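Local coordinates for BAR/IMD domain-containing adapter protein 2-like 2 (Mus musculus, PDB 3OK8), which binds phosphoinositides and induces planar or gently curved membrane structures, its I-BAR (IMD) domain forming an antiparallel dimer of three-helix bundles, at residues Gln9-Arg12 against Ser13-Ile17; Gln122-Glu125 against Ile126-His130; Ala133-Glu136 against Lys137-Glu141; Val160-Leu163 against His164-Gln168; Leu180-Lys183 against Arg184-Phe188. All coordinates share one frame; numbering follows the deposited sequence. Where two conformers were deposited one is given.

Contact 1 (Gln9-Arg12 against Ser13-Ile17)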
loop_
_atom_site.group_PDB
_atom_site.type_symbol
_atom_site.label_atom_id
_atom_site.label_comp_id
_atom_site.label_asym_id
_atom_site.label_seq_id
_atom_site.Cartn_x
_atom_site.Cartn_y
_atom_site.Cartn_z
ATOM N N GLN A 9 11.163 49.679 0.311
ATOM C CA GLN A 9 11.633 48.401 -0.213
ATOM C C GLN A 9 11.601 47.334 0.879
ATOM O O GLN A 9 10.960 46.301 0.734
ATOM C CB GLN A 9 13.046 48.544 -0.780
ATOM C CG GLN A 9 13.868 47.267 -0.747
ATOM C CD GLN A 9 13.361 46.218 -1.717
ATOM O OE1 GLN A 9 12.586 46.524 -2.632
ATOM N NE2 GLN A 9 13.801 44.970 -1.528
ATOM N N PHE A 10 12.298 47.584 1.977
ATOM C CA PHE A 10 12.232 46.687 3.114
ATOM C C PHE A 10 10.784 46.442 3.494
ATOM O O PHE A 10 10.362 45.299 3.691
ATOM C CB PHE A 10 13.014 47.249 4.300
ATOM C CG PHE A 10 14.471 46.916 4.262
ATOM C CD1 PHE A 10 14.977 45.882 5.028
ATOM C CD2 PHE A 10 15.332 47.618 3.441
ATOM C CE1 PHE A 10 16.320 45.566 4.990
ATOM C CE2 PHE A 10 16.677 47.309 3.395
ATOM C CZ PHE A 10 17.173 46.282 4.171
ATOM N N TYR A 11 10.020 47.518 3.580
ATOM C CA TYR A 11 8.621 47.411 3.953
ATOM C C TYR A 11 7.878 46.478 3.023
ATOM O O TYR A 11 7.112 45.635 3.476
ATOM C CB TYR A 11 7.927 48.762 3.927
ATOM C CG TYR A 11 6.456 48.633 4.197
ATOM C CD1 TYR A 11 5.981 48.552 5.496
ATOM C CD2 TYR A 11 5.539 48.559 3.154
ATOM C CE1 TYR A 11 4.637 48.419 5.756
ATOM C CE2 TYR A 11 4.192 48.425 3.404
ATOM C CZ TYR A 11 3.746 48.355 4.710
ATOM O OH TYR A 11 2.407 48.226 4.986
ATOM N N ARG A 12 8.094 46.649 1.722
ATOM C CA ARG A 12 7.427 45.824 0.715
ATOM C C ARG A 12 7.907 44.374 0.750
ATOM O O ARG A 12 7.108 43.451 0.624
ATOM C CB ARG A 12 7.616 46.414 -0.687
ATOM C CG ARG A 12 6.623 47.519 -1.034
ATOM C CD ARG A 12 7.175 48.518 -2.058
ATOM N NE ARG A 12 8.265 47.970 -2.864
ATOM C CZ ARG A 12 9.438 48.573 -3.063
ATOM N NH1 ARG A 12 9.685 49.769 -2.531
ATOM N NH2 ARG A 12 10.365 47.983 -3.811
ATOM N N SER A 13 9.212 44.186 0.922
ATOM C CA SER A 13 9.816 42.859 0.947
ATOM C C SER A 13 9.368 42.051 2.154
ATOM O O SER A 13 9.129 40.851 2.055
ATOM C CB SER A 13 11.338 42.962 0.935
ATOM O OG SER A 13 11.825 42.994 -0.395
ATOM N N THR A 14 9.266 42.716 3.298
ATOM C CA THR A 14 8.791 42.077 4.518
ATOM C C THR A 14 7.312 41.713 4.399
ATOM O O THR A 14 6.856 40.708 4.950
ATOM C CB THR A 14 8.984 42.996 5.733
ATOM O OG1 THR A 14 10.359 43.387 5.822
ATOM C CG2 THR A 14 8.576 42.281 7.008
ATOM N N MET A 15 6.570 42.541 3.675
ATOM C CA MET A 15 5.141 42.343 3.495
ATOM C C MET A 15 4.859 41.191 2.540
ATOM O O MET A 15 3.907 40.443 2.725
ATOM C CB MET A 15 4.492 43.633 2.998
ATOM C CG MET A 15 4.215 44.619 4.119
ATOM S SD MET A 15 2.841 44.051 5.139
ATOM C CE MET A 15 3.445 44.431 6.769
ATOM N N ALA A 16 5.707 41.052 1.527
ATOM C CA ALA A 16 5.612 39.960 0.572
ATOM C C ALA A 16 5.768 38.603 1.260
ATOM O O ALA A 16 5.215 37.604 0.809
ATOM C CB ALA A 16 6.667 40.121 -0.500
ATOM N N ILE A 17 6.530 38.583 2.347
ATOM C CA ILE A 17 6.813 37.364 3.087
ATOM C C ILE A 17 5.668 36.957 4.004
ATOM O O ILE A 17 5.247 35.798 4.001
ATOM C CB ILE A 17 8.085 37.499 3.911
ATOM C CG1 ILE A 17 9.296 37.552 2.984
ATOM C CG2 ILE A 17 8.187 36.342 4.906
ATOM C CD1 ILE A 17 10.605 37.833 3.701
HETATM O O HOH W 1 10.738 44.313 -3.395
#
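Met-15 lies over one face of the Tyr-11 ring, one turn further along helix 5-66 of the I-BAR three-helix bundle. The methylene carbon does the touching. CG of Met-15 is 4.0 Å from the centroid of the Tyr-11 ring, 19° off the ring normal, in a CH-pi contact offset toward the rim. The sulfur stands more obliquely, with Met-15 SD 5.0 Å from that centroid, a Met-aromatic contact. Tyr-11 has CG anti to the backbone N (chi1 175°), which swings the ring along the helix toward Met-15. Behind the side chains runs the regular backbone bonding of the helix. Thr-14 N bonds Phe-10 O at 2.8 Å, and Ala-16 N bonds Arg-12 O at 2.9 Å. Further out, Tyr-11 meets the ring of Tyr-128 and touches Glu-125 and Arg-129 of helix 71-147. With an alanine at Tyr-11, Met-15 would probably lose the face it lies on and a gap would open toward helix 71-147. Phe-10 points another way and makes a cation-pi contact with Lys-175 of helix 153-217. A water donates to Gln-9 OE1 at 3.0 Å and reaches Ser-13 OG weakly at 3.5 Å.

Contact 2 (Gln122-Glu125 against Ile126-His130)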
loop_
_atom_site.group_PDB
_atom_site.type_symbol
_atom_site.label_atom_id
_atom_site.label_comp_id
_atom_site.label_asym_id
_atom_site.label_seq_id
_atom_site.Cartn_x
_atom_site.Cartn_y
_atom_site.Cartn_z
ATOM N N GLN A 122 0.654 42.451 11.704
ATOM C CA GLN A 122 0.002 43.686 12.150
ATOM C C GLN A 122 0.923 44.504 13.037
ATOM O O GLN A 122 1.052 45.714 12.867
ATOM C CB GLN A 122 -1.277 43.382 12.929
ATOM C CG GLN A 122 -2.488 43.039 12.075
ATOM C CD GLN A 122 -3.603 42.386 12.882
ATOM O OE1 GLN A 122 -4.571 41.868 12.321
ATOM N NE2 GLN A 122 -3.462 42.399 14.210
ATOM N N HIS A 123 1.543 43.838 14.005
ATOM C CA HIS A 123 2.508 44.483 14.887
ATOM C C HIS A 123 3.554 45.206 14.048
ATOM O O HIS A 123 3.860 46.370 14.289
ATOM C CB HIS A 123 3.173 43.442 15.787
ATOM C CG HIS A 123 4.111 44.021 16.802
ATOM N ND1 HIS A 123 5.450 44.233 16.543
ATOM C CD2 HIS A 123 3.911 44.411 18.083
ATOM C CE1 HIS A 123 6.031 44.731 17.618
ATOM N NE2 HIS A 123 5.121 44.848 18.569
ATOM N N TYR A 124 4.087 44.510 13.050
ATOM C CA TYR A 124 5.104 45.086 12.192
ATOM C C TYR A 124 4.588 46.286 11.419
ATOM O O TYR A 124 5.207 47.343 11.425
ATOM C CB TYR A 124 5.641 44.059 11.208
ATOM C CG TYR A 124 6.425 44.692 10.086
ATOM C CD1 TYR A 124 5.881 44.820 8.815
ATOM C CD2 TYR A 124 7.701 45.186 10.304
ATOM C CE1 TYR A 124 6.598 45.409 7.790
ATOM C CE2 TYR A 124 8.423 45.772 9.289
ATOM C CZ TYR A 124 7.869 45.886 8.036
ATOM O OH TYR A 124 8.601 46.478 7.029
ATOM N N GLU A 125 3.463 46.129 10.733
ATOM C CA GLU A 125 2.944 47.238 9.948
ATOM C C GLU A 125 2.724 48.490 10.805
ATOM O O GLU A 125 3.169 49.583 10.452
ATOM C CB GLU A 125 1.655 46.851 9.237
ATOM C CG GLU A 125 1.378 47.724 8.032
ATOM C CD GLU A 125 0.027 47.456 7.413
ATOM O OE1 GLU A 125 -0.425 46.286 7.434
ATOM O OE2 GLU A 125 -0.580 48.421 6.903
ATOM N N ILE A 126 2.044 48.317 11.934
ATOM C CA ILE A 126 1.705 49.424 12.812
ATOM C C ILE A 126 2.938 50.127 13.370
ATOM O O ILE A 126 2.934 51.340 13.522
ATOM C CB ILE A 126 0.796 48.975 13.970
ATOM C CG1 ILE A 126 0.159 50.188 14.650
ATOM C CG2 ILE A 126 1.574 48.149 14.976
ATOM C CD1 ILE A 126 -0.787 49.832 15.782
ATOM N N GLU A 127 3.994 49.381 13.674
ATOM C CA GLU A 127 5.198 50.014 14.195
ATOM C C GLU A 127 5.920 50.769 13.097
ATOM O O GLU A 127 6.511 51.812 13.349
ATOM C CB GLU A 127 6.156 49.017 14.849
ATOM C CG GLU A 127 7.412 49.699 15.383
ATOM C CD GLU A 127 8.291 48.817 16.262
ATOM O OE1 GLU A 127 9.343 49.320 16.708
ATOM O OE2 GLU A 127 7.946 47.637 16.509
ATOM N N TYR A 128 5.867 50.240 11.880
ATOM C CA TYR A 128 6.483 50.896 10.736
ATOM C C TYR A 128 5.806 52.240 10.465
ATOM O O TYR A 128 6.469 53.256 10.270
ATOM C CB TYR A 128 6.404 50.000 9.502
ATOM C CG TYR A 128 7.046 50.579 8.261
ATOM C CD1 TYR A 128 6.358 51.472 7.452
ATOM C CD2 TYR A 128 8.334 50.219 7.893
ATOM C CE1 TYR A 128 6.934 51.998 6.317
ATOM C CE2 TYR A 128 8.917 50.735 6.759
ATOM C CZ TYR A 128 8.213 51.625 5.977
ATOM O OH TYR A 128 8.787 52.139 4.847
ATOM N N ARG A 129 4.479 52.237 10.462
ATOM C CA ARG A 129 3.714 53.458 10.256
ATOM C C ARG A 129 4.060 54.560 11.275
ATOM O O ARG A 129 4.173 55.728 10.913
ATOM C CB ARG A 129 2.207 53.155 10.255
ATOM C CG ARG A 129 1.533 53.131 8.868
ATOM C CD ARG A 129 1.697 51.804 8.103
ATOM N NE ARG A 129 2.621 51.908 6.970
ATOM C CZ ARG A 129 2.249 52.001 5.693
ATOM N NH1 ARG A 129 3.169 52.095 4.736
ATOM N NH2 ARG A 129 0.960 52.000 5.371
ATOM N N HIS A 130 4.233 54.191 12.541
ATOM C CA HIS A 130 4.527 55.166 13.593
ATOM C C HIS A 130 5.904 55.805 13.438
ATOM O O HIS A 130 6.034 57.034 13.423
ATOM C CB HIS A 130 4.415 54.518 14.971
ATOM C CG HIS A 130 3.007 54.254 15.398
ATOM N ND1 HIS A 130 1.955 54.219 14.507
ATOM C CD2 HIS A 130 2.478 53.982 16.614
ATOM C CE1 HIS A 130 0.837 53.954 15.159
ATOM N NE2 HIS A 130 1.127 53.802 16.438
#
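The carbonyl oxygens of Gln-122 to Glu-125 accept the amides of Ile-126 to Arg-129 in four successive alpha-helical bonds, the straightest being Ile-126 N to Gln-122 O at 2.9 Å and 172°. Tyr-124 and Tyr-128 lie side by side and point the same way. Both have CG anti to the backbone N, which gives them this common direction. OH of Tyr-124 comes 3.8 Å from CD2 of Tyr-128. His-123 and Glu-127 run alongside each other too, with ring and carboxylate planes 82° apart. CE1 of His-123 is 3.7 Å from OE2 of Glu-127, while OE1 of Glu-127 is in a salt bridge with Arg-131. Glu-125 OE2 and Arg-129 NH2 are 4.2 Å apart. This is too far for a salt bridge, and no N-H points at the oxygen; at most the opposite charges probably attract. Within the I-BAR three-helix bundle, Tyr-124 packs on Thr-14 and Met-15 of helix 5-66 and on Ser-174 of helix 153-217. Tyr-128 touches Met-167 and Val-171 of helix 153-217.

Contact 3 (Ala133-Glu136 against Lys137-Glu141)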
loop_
_atom_site.group_PDB
_atom_site.type_symbol
_atom_site.label_atom_id
_atom_site.label_comp_id
_atom_site.label_asym_id
_atom_site.label_seq_id
_atom_site.Cartn_x
_atom_site.Cartn_y
_atom_site.Cartn_z
ATOM N N ALA A 133 5.970 58.009 10.592
ATOM C CA ALA A 133 5.286 59.261 10.875
ATOM C C ALA A 133 6.098 60.157 11.803
ATOM O O ALA A 133 6.350 61.322 11.489
ATOM C CB ALA A 133 3.920 58.987 11.469
ATOM N N ASN A 134 6.490 59.615 12.952
ATOM C CA ASN A 134 7.279 60.367 13.917
ATOM C C ASN A 134 8.597 60.842 13.321
ATOM O O ASN A 134 9.157 61.848 13.755
ATOM C CB ASN A 134 7.526 59.544 15.183
ATOM C CG ASN A 134 6.414 59.699 16.205
ATOM O OD1 ASN A 134 5.744 60.730 16.260
ATOM N ND2 ASN A 134 6.220 58.677 17.028
ATOM N N LEU A 135 9.082 60.119 12.319
ATOM C CA LEU A 135 10.335 60.488 11.677
ATOM C C LEU A 135 10.156 61.634 10.690
ATOM O O LEU A 135 10.826 62.648 10.805
ATOM C CB LEU A 135 10.978 59.291 10.984
ATOM C CG LEU A 135 12.294 59.559 10.252
ATOM C CD1 LEU A 135 13.263 60.339 11.129
ATOM C CD2 LEU A 135 12.914 58.241 9.805
ATOM N N GLU A 136 9.254 61.472 9.728
ATOM C CA GLU A 136 9.091 62.467 8.672
ATOM C C GLU A 136 8.574 63.789 9.214
ATOM O O GLU A 136 8.742 64.831 8.584
ATOM C CB GLU A 136 8.164 61.954 7.567
ATOM C CG GLU A 136 6.685 62.269 7.761
ATOM C CD GLU A 136 5.817 61.661 6.663
ATOM O OE1 GLU A 136 6.366 61.284 5.603
ATOM O OE2 GLU A 136 4.584 61.553 6.859
ATOM N N LYS A 137 7.939 63.747 10.380
ATOM C CA LYS A 137 7.439 64.968 10.991
ATOM C C LYS A 137 8.579 65.699 11.679
ATOM O O LYS A 137 8.645 66.922 11.641
ATOM C CB LYS A 137 6.322 64.679 11.989
ATOM C CG LYS A 137 6.715 64.883 13.440
ATOM C CD LYS A 137 5.472 64.989 14.294
ATOM C CE LYS A 137 4.502 65.990 13.682
ATOM N NZ LYS A 137 3.108 65.834 14.185
ATOM N N CYS A 138 9.472 64.941 12.304
ATOM C CA CYS A 138 10.665 65.518 12.899
ATOM C C CYS A 138 11.521 66.156 11.816
ATOM O O CYS A 138 12.155 67.180 12.045
ATOM C CB CYS A 138 11.474 64.462 13.658
ATOM S SG CYS A 138 11.013 64.239 15.398
ATOM N N MET A 139 11.538 65.552 10.634
ATOM C CA MET A 139 12.305 66.117 9.536
ATOM C C MET A 139 11.795 67.507 9.215
ATOM O O MET A 139 12.581 68.414 8.965
ATOM C CB MET A 139 12.212 65.248 8.290
ATOM C CG MET A 139 12.838 63.885 8.431
ATOM S SD MET A 139 12.547 62.918 6.937
ATOM C CE MET A 139 13.815 63.591 5.863
ATOM N N SER A 140 10.476 67.668 9.223
ATOM C CA SER A 140 9.858 68.953 8.910
ATOM C C SER A 140 10.161 69.998 9.970
ATOM O O SER A 140 10.511 71.129 9.646
ATOM C CB SER A 140 8.351 68.800 8.722
ATOM O OG SER A 140 8.078 68.133 7.504
ATOM N N GLU A 141 10.023 69.622 11.236
ATOM C CA GLU A 141 10.466 70.489 12.317
ATOM C C GLU A 141 11.875 70.996 12.033
ATOM O O GLU A 141 12.122 72.204 12.029
ATOM C CB GLU A 141 10.426 69.752 13.654
ATOM C CG GLU A 141 9.392 70.280 14.630
ATOM C CD GLU A 141 9.715 71.689 15.112
ATOM O OE1 GLU A 141 9.523 72.649 14.330
ATOM O OE2 GLU A 141 10.154 71.838 16.275
#
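Ala-133 O accepts the amide of Lys-137 at 3.1 Å, the first of four backbone bonds that join these two turns of helix 71-147 in the I-BAR three-helix bundle. Asn-134 follows. Its O takes the amide of Cys-138 in a weak bond, 3.4 Å from Cys-138 N. The sulfur of Cys-138 also lies near, with SG 3.4 Å from Asn-134 O. Leu-135 is the buried residue of the group. Its O bonds Met-139 N at 3.0 Å, with the donor in the carbonyl plane. The two side chains meet loosely, Leu-135 CD1 being 4.5 Å from Met-139 CG. Met-139 instead lies back over the previous turn. CG anti to the carbonyl carbon (chi1 -65°) and an extended chi2 put SD of Met-139 3.9 Å from CA of Glu-136. Glu-136 closes the segment with a weak bond, its O lying 3.4 Å from Ser-140 N. Here the contact is mostly backbone bonding and light apolar touching on an exposed part of the helix. It becomes packing on the side facing helix 153-217. There Leu-135 rests on Leu-163, and Cys-138 touches Met-156 and Val-160.

Contact 4 (Val160-Leu163 against His164-Gln168)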
loop_
_atom_site.group_PDB
_atom_site.type_symbol
_atom_site.label_atom_id
_atom_site.label_comp_id
_atom_site.label_asym_id
_atom_site.label_seq_id
_atom_site.Cartn_x
_atom_site.Cartn_y
_atom_site.Cartn_z
ATOM N N VAL A 160 16.660 63.626 14.725
ATOM C CA VAL A 160 16.190 63.066 13.465
ATOM C C VAL A 160 17.116 61.956 12.977
ATOM O O VAL A 160 16.658 60.919 12.504
ATOM C CB VAL A 160 16.066 64.154 12.379
ATOM C CG1 VAL A 160 16.084 63.537 10.991
ATOM C CG2 VAL A 160 14.798 64.962 12.588
ATOM N N ASN A 161 18.421 62.169 13.100
ATOM C CA ASN A 161 19.383 61.196 12.599
ATOM C C ASN A 161 19.369 59.875 13.365
ATOM O O ASN A 161 19.523 58.821 12.763
ATOM C CB ASN A 161 20.797 61.788 12.529
ATOM C CG ASN A 161 21.014 62.644 11.280
ATOM O OD1 ASN A 161 20.130 62.761 10.430
ATOM N ND2 ASN A 161 22.199 63.240 11.165
ATOM N N ARG A 162 19.172 59.926 14.681
ATOM C CA ARG A 162 19.066 58.700 15.475
ATOM C C ARG A 162 17.740 57.997 15.197
ATOM O O ARG A 162 17.668 56.767 15.185
ATOM C CB ARG A 162 19.205 58.982 16.974
ATOM C CG ARG A 162 17.908 59.397 17.644
ATOM C CD ARG A 162 18.141 59.951 19.043
ATOM N NE ARG A 162 17.151 60.970 19.393
ATOM C CZ ARG A 162 15.920 60.699 19.817
ATOM N NH1 ARG A 162 15.083 61.686 20.111
ATOM N NH2 ARG A 162 15.525 59.437 19.940
ATOM N N LEU A 163 16.696 58.790 14.972
ATOM C CA LEU A 163 15.367 58.269 14.675
ATOM C C LEU A 163 15.377 57.452 13.378
ATOM O O LEU A 163 14.684 56.442 13.256
ATOM C CB LEU A 163 14.380 59.427 14.567
ATOM C CG LEU A 163 12.965 59.240 15.105
ATOM C CD1 LEU A 163 12.991 58.592 16.479
ATOM C CD2 LEU A 163 12.278 60.595 15.168
ATOM N N HIS A 164 16.179 57.897 12.419
ATOM C CA HIS A 164 16.354 57.210 11.150
ATOM C C HIS A 164 17.257 55.993 11.285
ATOM O O HIS A 164 17.094 55.014 10.555
ATOM C CB HIS A 164 16.950 58.158 10.121
ATOM C CG HIS A 164 17.238 57.517 8.800
ATOM N ND1 HIS A 164 18.506 57.142 8.417
ATOM C CD2 HIS A 164 16.420 57.189 7.772
ATOM C CE1 HIS A 164 18.459 56.611 7.206
ATOM N NE2 HIS A 164 17.206 56.631 6.792
ATOM N N ALA A 165 18.222 56.058 12.201
ATOM C CA ALA A 165 19.088 54.914 12.460
ATOM C C ALA A 165 18.279 53.771 13.086
ATOM O O ALA A 165 18.421 52.614 12.688
ATOM C CB ALA A 165 20.263 55.312 13.354
ATOM N N GLN A 166 17.424 54.114 14.048
ATOM C CA GLN A 166 16.547 53.157 14.714
ATOM C C GLN A 166 15.575 52.486 13.745
ATOM O O GLN A 166 15.278 51.287 13.862
ATOM C CB GLN A 166 15.759 53.857 15.817
ATOM C CG GLN A 166 16.634 54.457 16.891
ATOM C CD GLN A 166 15.843 55.237 17.917
ATOM O OE1 GLN A 166 14.630 55.417 17.790
ATOM N NE2 GLN A 166 16.528 55.700 18.948
ATOM N N MET A 167 15.071 53.264 12.794
ATOM C CA MET A 167 14.186 52.718 11.779
ATOM C C MET A 167 14.929 51.776 10.830
ATOM O O MET A 167 14.366 50.780 10.381
ATOM C CB MET A 167 13.473 53.827 11.004
ATOM C CG MET A 167 12.334 53.311 10.131
ATOM S SD MET A 167 11.162 54.586 9.652
ATOM C CE MET A 167 9.973 53.655 8.677
ATOM N N GLN A 168 16.185 52.085 10.523
ATOM C CA GLN A 168 16.988 51.178 9.710
ATOM C C GLN A 168 17.157 49.851 10.442
ATOM O O GLN A 168 17.015 48.780 9.849
ATOM C CB GLN A 168 18.360 51.774 9.391
ATOM C CG GLN A 168 18.350 52.812 8.275
ATOM C CD GLN A 168 19.738 53.345 7.953
ATOM O OE1 GLN A 168 20.522 53.647 8.853
ATOM N NE2 GLN A 168 20.046 53.461 6.665
#
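Arg-162 carries CG between its backbone N and carbonyl carbon (chi1 85°), while Gln-166 has CG anti to the carbonyl carbon (chi1 -61°) and an extended chain. These torsions lay the two side chains alongside each other, one turn apart on helix 153-217 of the I-BAR three-helix bundle. They point the same way. NE2 of Gln-166 sits at the edge of the Arg-162 guanidinium, in its plane, and 4.0 Å from Arg-162 NH2. Both groups are donors, so the approach is a side-by-side packing and not a bond. The amide and guanidinium planes stand 65° apart. The aliphatic part of Gln-166 is closer in, with CG 3.1 Å from Arg-162 O. That same Arg-162 O accepts Gln-166 N at 2.9 Å. The next bond along the helix is longer and less straight, with Met-167 N 3.2 Å from Leu-163 O. Leu-163 reaches across to the other end of the glutamine amide. Around this turn, Gln-166 packs on Arg-131 of helix 71-147. Met-167 is buried and touches Met-7 of helix 5-66. On the glutamine, the atom that meets Leu-163 is OE1 of Gln-166, 3.8 Å from the methyl carbon CD1 of Leu-163.

Contact 5 (Leu180-Lys183 against Arg184-Phe188)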
loop_
_atom_site.group_PDB
_atom_site.type_symbol
_atom_site.label_atom_id
_atom_site.label_comp_id
_atom_site.label_asym_id
_atom_site.label_seq_id
_atom_site.Cartn_x
_atom_site.Cartn_y
_atom_site.Cartn_z
ATOM N N LEU A 180 12.773 34.308 8.783
ATOM C CA LEU A 180 12.968 33.208 9.707
ATOM C C LEU A 180 11.677 32.411 9.908
ATOM O O LEU A 180 11.680 31.188 9.791
ATOM C CB LEU A 180 13.505 33.714 11.044
ATOM C CG LEU A 180 14.053 32.666 12.014
ATOM C CD1 LEU A 180 14.992 31.684 11.321
ATOM C CD2 LEU A 180 14.767 33.346 13.165
ATOM N N GLU A 181 10.589 33.116 10.216
ATOM C CA GLU A 181 9.271 32.513 10.393
ATOM C C GLU A 181 8.865 31.670 9.189
ATOM O O GLU A 181 8.299 30.580 9.331
ATOM C CB GLU A 181 8.226 33.607 10.615
ATOM C CG GLU A 181 8.380 34.335 11.938
ATOM C CD GLU A 181 8.213 33.420 13.142
ATOM O OE1 GLU A 181 9.160 33.338 13.953
ATOM O OE2 GLU A 181 7.140 32.787 13.284
ATOM N N GLU A 182 9.132 32.195 8.002
ATOM C CA GLU A 182 8.824 31.477 6.782
ATOM C C GLU A 182 9.596 30.174 6.765
ATOM O O GLU A 182 9.023 29.101 6.535
ATOM C CB GLU A 182 9.198 32.316 5.571
ATOM C CG GLU A 182 9.012 31.625 4.243
ATOM C CD GLU A 182 9.245 32.570 3.094
ATOM O OE1 GLU A 182 10.422 32.887 2.818
ATOM O OE2 GLU A 182 8.248 33.013 2.478
ATOM N N LYS A 183 10.898 30.265 7.014
ATOM C CA LYS A 183 11.744 29.070 7.022
ATOM C C LYS A 183 11.317 28.071 8.093
ATOM O O LYS A 183 11.360 26.859 7.877
ATOM C CB LYS A 183 13.219 29.429 7.201
ATOM C CG LYS A 183 14.155 28.230 7.114
ATOM C CD LYS A 183 15.638 28.621 7.171
ATOM C CE LYS A 183 16.520 27.519 6.606
ATOM N NZ LYS A 183 17.979 27.831 6.650
ATOM N N ARG A 184 10.899 28.578 9.246
ATOM C CA ARG A 184 10.501 27.709 10.340
ATOM C C ARG A 184 9.318 26.832 9.947
ATOM O O ARG A 184 9.219 25.675 10.368
ATOM C CB ARG A 184 10.176 28.535 11.576
ATOM C CG ARG A 184 11.422 28.908 12.363
ATOM C CD ARG A 184 11.147 29.964 13.422
ATOM N NE ARG A 184 12.253 30.045 14.373
ATOM C CZ ARG A 184 12.393 30.998 15.296
ATOM N NH1 ARG A 184 13.435 30.984 16.121
ATOM N NH2 ARG A 184 11.491 31.963 15.404
ATOM N N ARG A 185 8.432 27.388 9.126
ATOM C CA ARG A 185 7.246 26.672 8.670
ATOM C C ARG A 185 7.546 25.673 7.551
ATOM O O ARG A 185 6.972 24.586 7.531
ATOM C CB ARG A 185 6.129 27.659 8.313
ATOM C CG ARG A 185 5.455 28.218 9.558
ATOM C CD ARG A 185 4.970 29.656 9.422
ATOM N NE ARG A 185 4.502 30.159 10.713
ATOM C CZ ARG A 185 5.306 30.626 11.667
ATOM N NH1 ARG A 185 4.804 31.060 12.816
ATOM N NH2 ARG A 185 6.619 30.667 11.474
ATOM N N TYR A 186 8.452 25.997 6.634
ATOM C CA TYR A 186 8.915 24.961 5.709
ATOM C C TYR A 186 9.582 23.803 6.454
ATOM O O TYR A 186 9.283 22.622 6.210
ATOM C CB TYR A 186 9.864 25.521 4.664
ATOM C CG TYR A 186 9.152 26.342 3.619
ATOM C CD1 TYR A 186 8.266 25.740 2.743
ATOM C CD2 TYR A 186 9.358 27.720 3.509
ATOM C CE1 TYR A 186 7.602 26.463 1.785
ATOM C CE2 TYR A 186 8.688 28.462 2.545
ATOM C CZ TYR A 186 7.809 27.818 1.681
ATOM O OH TYR A 186 7.131 28.513 0.720
ATOM N N ARG A 187 10.483 24.151 7.366
ATOM C CA ARG A 187 11.203 23.163 8.161
ATOM C C ARG A 187 10.279 22.233 8.937
ATOM O O ARG A 187 10.586 21.060 9.100
ATOM C CB ARG A 187 12.167 23.848 9.133
ATOM C CG ARG A 187 12.717 22.932 10.218
ATOM C CD ARG A 187 13.915 23.552 10.962
ATOM N NE ARG A 187 15.071 23.696 10.082
ATOM C CZ ARG A 187 15.668 24.849 9.790
ATOM N NH1 ARG A 187 16.703 24.855 8.953
ATOM N NH2 ARG A 187 15.237 25.986 10.335
ATOM N N PHE A 188 9.175 22.765 9.445
ATOM C CA PHE A 188 8.240 21.979 10.234
ATOM C C PHE A 188 7.533 20.975 9.325
ATOM O O PHE A 188 7.224 19.871 9.746
ATOM C CB PHE A 188 7.221 22.890 10.920
ATOM C CG PHE A 188 5.846 22.268 11.104
ATOM C CD1 PHE A 188 4.941 22.209 10.041
ATOM C CD2 PHE A 188 5.449 21.778 12.345
ATOM C CE1 PHE A 188 3.680 21.658 10.209
ATOM C CE2 PHE A 188 4.191 21.228 12.525
ATOM C CZ PHE A 188 3.301 21.162 11.453
#
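Glu-181 is gripped by two arginines, Arg-184 and Arg-185, in a salt-bridge network on helix 153-217. Each carboxylate oxygen has its own partner. OE1 of Glu-181 takes NH2 of Arg-184 at 3.1 Å, in that guanidinium's plane. OE2 of Glu-181 takes NH2 of Arg-185 at 2.8 Å, from above the carboxylate plane, and NH1 weakly. Arg-185 NH2 also bonds the backbone O of Glu-181 at 2.7 Å. That oxygen accepts Arg-185 N from its opposite face, at 3.2 Å. CD2 of Leu-180 covers one face of the Arg-184 guanidinium, 3.9 Å above its centre. NE of Arg-185 pairs with Asp-113 of helix 71-147, and Arg-187 NE bonds Ser-222 O of the second subunit in the antiparallel dimer. A leucine in place of Arg-185 would probably leave Glu-181 OE2 and Asp-113 without their mate. Lys-183 NZ and Arg-187 NH1, like charges, lie 4.0 Å apart. Arg-185 is bonded to two acids, which probably limits its rotation and ties helix 153-217 to helix 71-147 in the I-BAR bundle.

All five contacts are local contacts within a single helix of one IMD three-helix bundle, in order along the chain. Contact 1 lies on helix 5-66, contacts 2 and 3 on helix 71-147, contacts 4 and 5 on helix 153-217. Contacts 1 to 4 lie on the same side of the chain's centre. Contact 2 touches both contact 1 (centres 12 Å apart) and contact 4 (16 Å), so the three helices meet there. Contacts 3 and 4 pack together with centres 11 Å apart. Contact 5 touches contact 1 and lies 37 Å from contact 3 between centres. The set runs from contact 3, far from the chain's centre, to contact 5 near it, where the second subunit packs, consistent with the antiparallel dimer of three-helix bundles.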